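Local coordinates for protein Niban 2 (Homo sapiens, PDB 7CTP) that may suppress apoptosis and promote melanoma cell invasion, as a myristoylated, PH-domain-bearing member of the Niban family, at residues 212-217 against 535-540. Residues are numbered along the deposited sequence; the frame is centred on the assembly and turned at random.
Sequences IRMYRQ and TYEEVV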
ATOM      1  N   ILE A 212     -11.990   7.524  -1.309  1.00 19.93           N
ATOM      2  CA  ILE A 212     -12.119   6.263  -2.037  1.00 21.86           C
ATOM      3  C   ILE A 212     -13.072   5.344  -1.297  1.00 24.03           C
ATOM      4  O   ILE A 212     -13.960   4.723  -1.893  1.00 21.03           O
ATOM      5  CB  ILE A 212     -10.741   5.602  -2.224  1.00 19.90           C
ATOM      6  CG1 ILE A 212      -9.931   6.332  -3.306  1.00 19.65           C
ATOM      7  CG2 ILE A 212     -10.908   4.114  -2.576  1.00 21.83           C
ATOM      8  CD1 ILE A 212     -10.374   5.995  -4.745  1.00 19.30           C
ATOM      9  N   ARG A 213     -12.894   5.245   0.024  1.00 22.63           N
ATOM     10  CA  ARG A 213     -13.731   4.351   0.813  1.00 23.81           C
ATOM     11  C   ARG A 213     -15.184   4.808   0.797  1.00 22.30           C
ATOM     12  O   ARG A 213     -16.096   3.985   0.648  1.00 25.80           O
ATOM     13  CB  ARG A 213     -13.207   4.263   2.246  1.00 23.92           C
ATOM     14  CG  ARG A 213     -14.036   3.329   3.134  1.00 25.14           C
ATOM     15  CD  ARG A 213     -13.466   3.229   4.544  1.00 28.27           C
ATOM     16  NE  ARG A 213     -13.162   4.542   5.115  1.00 35.61           N
ATOM     17  CZ  ARG A 213     -14.064   5.385   5.609  1.00 38.29           C
ATOM     18  NH1 ARG A 213     -15.350   5.067   5.611  1.00 39.52           N
ATOM     19  NH2 ARG A 213     -13.670   6.551   6.108  1.00 36.05           N
ATOM     20  N   MET A 214     -15.419   6.123   0.924  1.00 23.52           N
ATOM     21  CA  MET A 214     -16.793   6.625   0.937  1.00 29.08           C
ATOM     22  C   MET A 214     -17.476   6.443  -0.405  1.00 29.60           C
ATOM     23  O   MET A 214     -18.679   6.161  -0.457  1.00 24.72           O
ATOM     24  CB  MET A 214     -16.850   8.105   1.337  1.00 31.60           C
ATOM     25  CG  MET A 214     -16.138   8.493   2.608  1.00 41.63           C
ATOM     26  SD  MET A 214     -16.924   7.860   4.093  1.00 52.77           S
ATOM     27  CE  MET A 214     -18.594   7.550   3.552  1.00 48.20           C
ATOM     28  N   TYR A 215     -16.740   6.647  -1.500  1.00 23.70           N
ATOM     29  CA  TYR A 215     -17.300   6.368  -2.816  1.00 24.44           C
ATOM     30  C   TYR A 215     -17.688   4.898  -2.940  1.00 23.98           C
ATOM     31  O   TYR A 215     -18.798   4.572  -3.378  1.00 26.27           O
ATOM     32  CB  TYR A 215     -16.316   6.759  -3.924  1.00 20.09           C
ATOM     33  CG  TYR A 215     -16.838   6.417  -5.311  1.00 25.09           C
ATOM     34  CD1 TYR A 215     -16.671   5.144  -5.848  1.00 22.58           C
ATOM     35  CD2 TYR A 215     -17.539   7.350  -6.060  1.00 23.05           C
ATOM     36  CE1 TYR A 215     -17.167   4.814  -7.086  1.00 24.65           C
ATOM     37  CE2 TYR A 215     -18.038   7.022  -7.320  1.00 23.83           C
ATOM     38  CZ  TYR A 215     -17.856   5.754  -7.817  1.00 27.10           C
ATOM     39  OH  TYR A 215     -18.352   5.419  -9.066  1.00 27.06           O
ATOM     40  N   ARG A 216     -16.780   3.995  -2.559  1.00 22.77           N
ATOM     41  CA  ARG A 216     -17.077   2.570  -2.655  1.00 25.60           C
ATOM     42  C   ARG A 216     -18.262   2.193  -1.767  1.00 24.87           C
ATOM     43  O   ARG A 216     -19.129   1.416  -2.182  1.00 24.47           O
ATOM     44  CB  ARG A 216     -15.823   1.753  -2.324  1.00 25.64           C
ATOM     45  CG  ARG A 216     -14.782   1.827  -3.459  1.00 26.88           C
ATOM     46  CD  ARG A 216     -13.594   0.877  -3.319  1.00 29.37           C
ATOM     47  NE  ARG A 216     -13.851  -0.467  -3.855  1.00 31.67           N
ATOM     48  CZ  ARG A 216     -13.993  -1.534  -3.079  1.00 34.61           C
ATOM     49  NH1 ARG A 216     -14.218  -2.729  -3.603  1.00 31.14           N
ATOM     50  NH2 ARG A 216     -13.893  -1.397  -1.763  1.00 35.99           N
ATOM     51  N   GLN A 217     -18.342   2.776  -0.566  1.00 26.75           N
ATOM     52  CA  GLN A 217     -19.491   2.531   0.306  1.00 24.83           C
ATOM     53  C   GLN A 217     -20.793   2.977  -0.349  1.00 27.76           C
ATOM     54  O   GLN A 217     -21.838   2.354  -0.150  1.00 32.83           O
ATOM     55  CB  GLN A 217     -19.292   3.245   1.644  1.00 29.78           C
ATOM     56  CG  GLN A 217     -18.393   2.498   2.604  1.00 33.91           C
ATOM     57  CD  GLN A 217     -18.118   3.260   3.883  1.00 30.34           C
ATOM     58  OE1 GLN A 217     -17.130   2.996   4.561  1.00 34.53           O
ATOM     59  NE2 GLN A 217     -18.977   4.224   4.209  1.00 38.70           N
ATOM     60  N   THR A 535     -18.809  12.095  10.969  1.00 26.03           N
ATOM     61  CA  THR A 535     -19.148  12.146  12.386  1.00 25.68           C
ATOM     62  C   THR A 535     -19.831  10.854  12.818  1.00 24.81           C
ATOM     63  O   THR A 535     -19.490  10.266  13.854  1.00 28.58           O
ATOM     64  CB  THR A 535     -20.035  13.356  12.658  1.00 34.57           C
ATOM     65  OG1 THR A 535     -19.352  14.549  12.233  1.00 29.22           O
ATOM     66  CG2 THR A 535     -20.350  13.463  14.148  1.00 29.67           C
ATOM     67  N   TYR A 536     -20.778  10.382  12.007  1.00 25.47           N
ATOM     68  CA  TYR A 536     -21.420   9.093  12.252  1.00 27.82           C
ATOM     69  C   TYR A 536     -20.396   7.963  12.322  1.00 28.25           C
ATOM     70  O   TYR A 536     -20.438   7.124  13.229  1.00 27.03           O
ATOM     71  CB  TYR A 536     -22.453   8.836  11.157  1.00 24.33           C
ATOM     72  CG  TYR A 536     -22.890   7.387  11.016  1.00 23.01           C
ATOM     73  CD1 TYR A 536     -23.641   6.767  12.008  1.00 28.93           C
ATOM     74  CD2 TYR A 536     -22.584   6.658   9.873  1.00 25.44           C
ATOM     75  CE1 TYR A 536     -24.060   5.451  11.873  1.00 31.95           C
ATOM     76  CE2 TYR A 536     -23.000   5.340   9.726  1.00 26.85           C
ATOM     77  CZ  TYR A 536     -23.737   4.745  10.731  1.00 28.40           C
ATOM     78  OH  TYR A 536     -24.150   3.435  10.582  1.00 32.39           O
ATOM     79  N   GLU A 537     -19.454   7.931  11.376  1.00 26.02           N
ATOM     80  CA  GLU A 537     -18.454   6.869  11.391  1.00 25.65           C
ATOM     81  C   GLU A 537     -17.560   6.961  12.622  1.00 29.58           C
ATOM     82  O   GLU A 537     -17.118   5.932  13.149  1.00 26.49           O
ATOM     83  CB  GLU A 537     -17.627   6.899  10.105  1.00 29.14           C
ATOM     84  CG  GLU A 537     -18.449   6.548   8.874  1.00 28.67           C
ATOM     85  CD  GLU A 537     -17.611   6.340   7.631  1.00 32.25           C
ATOM     86  OE1 GLU A 537     -16.363   6.386   7.724  1.00 38.65           O
ATOM     87  OE2 GLU A 537     -18.217   6.115   6.558  1.00 35.01           O
ATOM     88  N   GLU A 538     -17.287   8.178  13.106  1.00 28.94           N
ATOM     89  CA  GLU A 538     -16.528   8.323  14.348  1.00 26.49           C
ATOM     90  C   GLU A 538     -17.327   7.808  15.542  1.00 24.16           C
ATOM     91  O   GLU A 538     -16.753   7.232  16.475  1.00 30.38           O
ATOM     92  CB  GLU A 538     -16.130   9.788  14.574  1.00 29.00           C
ATOM     93  CG  GLU A 538     -15.078  10.317  13.602  1.00 39.45           C
ATOM     94  CD  GLU A 538     -14.730  11.782  13.848  1.00 63.87           C
ATOM     95  OE1 GLU A 538     -14.371  12.491  12.878  1.00 49.80           O
ATOM     96  OE2 GLU A 538     -14.821  12.224  15.012  1.00 46.78           O
ATOM     97  N   VAL A 539     -18.646   8.016  15.539  1.00 27.77           N
ATOM     98  CA  VAL A 539     -19.492   7.470  16.602  1.00 27.94           C
ATOM     99  C   VAL A 539     -19.410   5.947  16.608  1.00 29.39           C
ATOM    100  O   VAL A 539     -19.246   5.314  17.658  1.00 31.27           O
ATOM    101  CB  VAL A 539     -20.942   7.959  16.445  1.00 29.01           C
ATOM    102  CG1 VAL A 539     -21.897   7.111  17.304  1.00 31.39           C
ATOM    103  CG2 VAL A 539     -21.046   9.431  16.838  1.00 29.35           C
ATOM    104  N   VAL A 540     -19.486   5.340  15.423  1.00 29.29           N
ATOM    105  CA  VAL A 540     -19.387   3.884  15.322  1.00 29.33           C
ATOM    106  C   VAL A 540     -18.009   3.408  15.770  1.00 33.57           C
ATOM    107  O   VAL A 540     -17.879   2.395  16.475  1.00 31.74           O
ATOM    108  CB  VAL A 540     -19.700   3.427  13.888  1.00 25.74           C
ATOM    109  CG1 VAL A 540     -19.454   1.927  13.749  1.00 30.06           C
ATOM    110  CG2 VAL A 540     -21.134   3.779  13.535  1.00 29.25           C
TER
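Glu537 reaches from helix 532-555 with an extended chain and sets its buried carboxylate against Arg213, Met214 and Gln217, three side chains of helix 204-218. The salt bridge runs from Arg213 NH1 to Glu537 OE1 (2.7 Å), on the syn side of that oxygen. With guanidinium and carboxylate planes turned 54° apart, the pairing is not a flat, two-pronged one; the further bonds, Arg213 NH1 to Glu537 OE2 and Arg213 NH2 to Glu537 OE1, are weak. Arg213 leaves its helix with CG anti to the backbone N (chi1 -180°) and bends at chi3, bringing the guanidinium edge round to the acid. Gln217, one turn on, comes head-on: its NE2 gives Glu537 OE2 a nearly straight bond of 3.1 Å that lies in the amide plane, while its OE1 accepts from Arg213 NH1 at 2.9 Å. Donating to the acid and accepting from the base sets which way round the amide sits. Met214 SD meets Glu537 OE2 at 3.3 Å, the oxygen nearly in line with the CG-SD bond. Asp210 shares the Arg213 charge; Glu533 places a like charge near Glu537 OE2, which Arg213 probably offsets. With an alanine here, Gln217 NE2 would probably lose this acceptor and Arg213 its mate on the other helix. Axes 14.0 Å apart at 93° mark an interhelical salt-bridge and hydrogen-bond network between nearly perpendicular helices of Niban 2's largely helical fold.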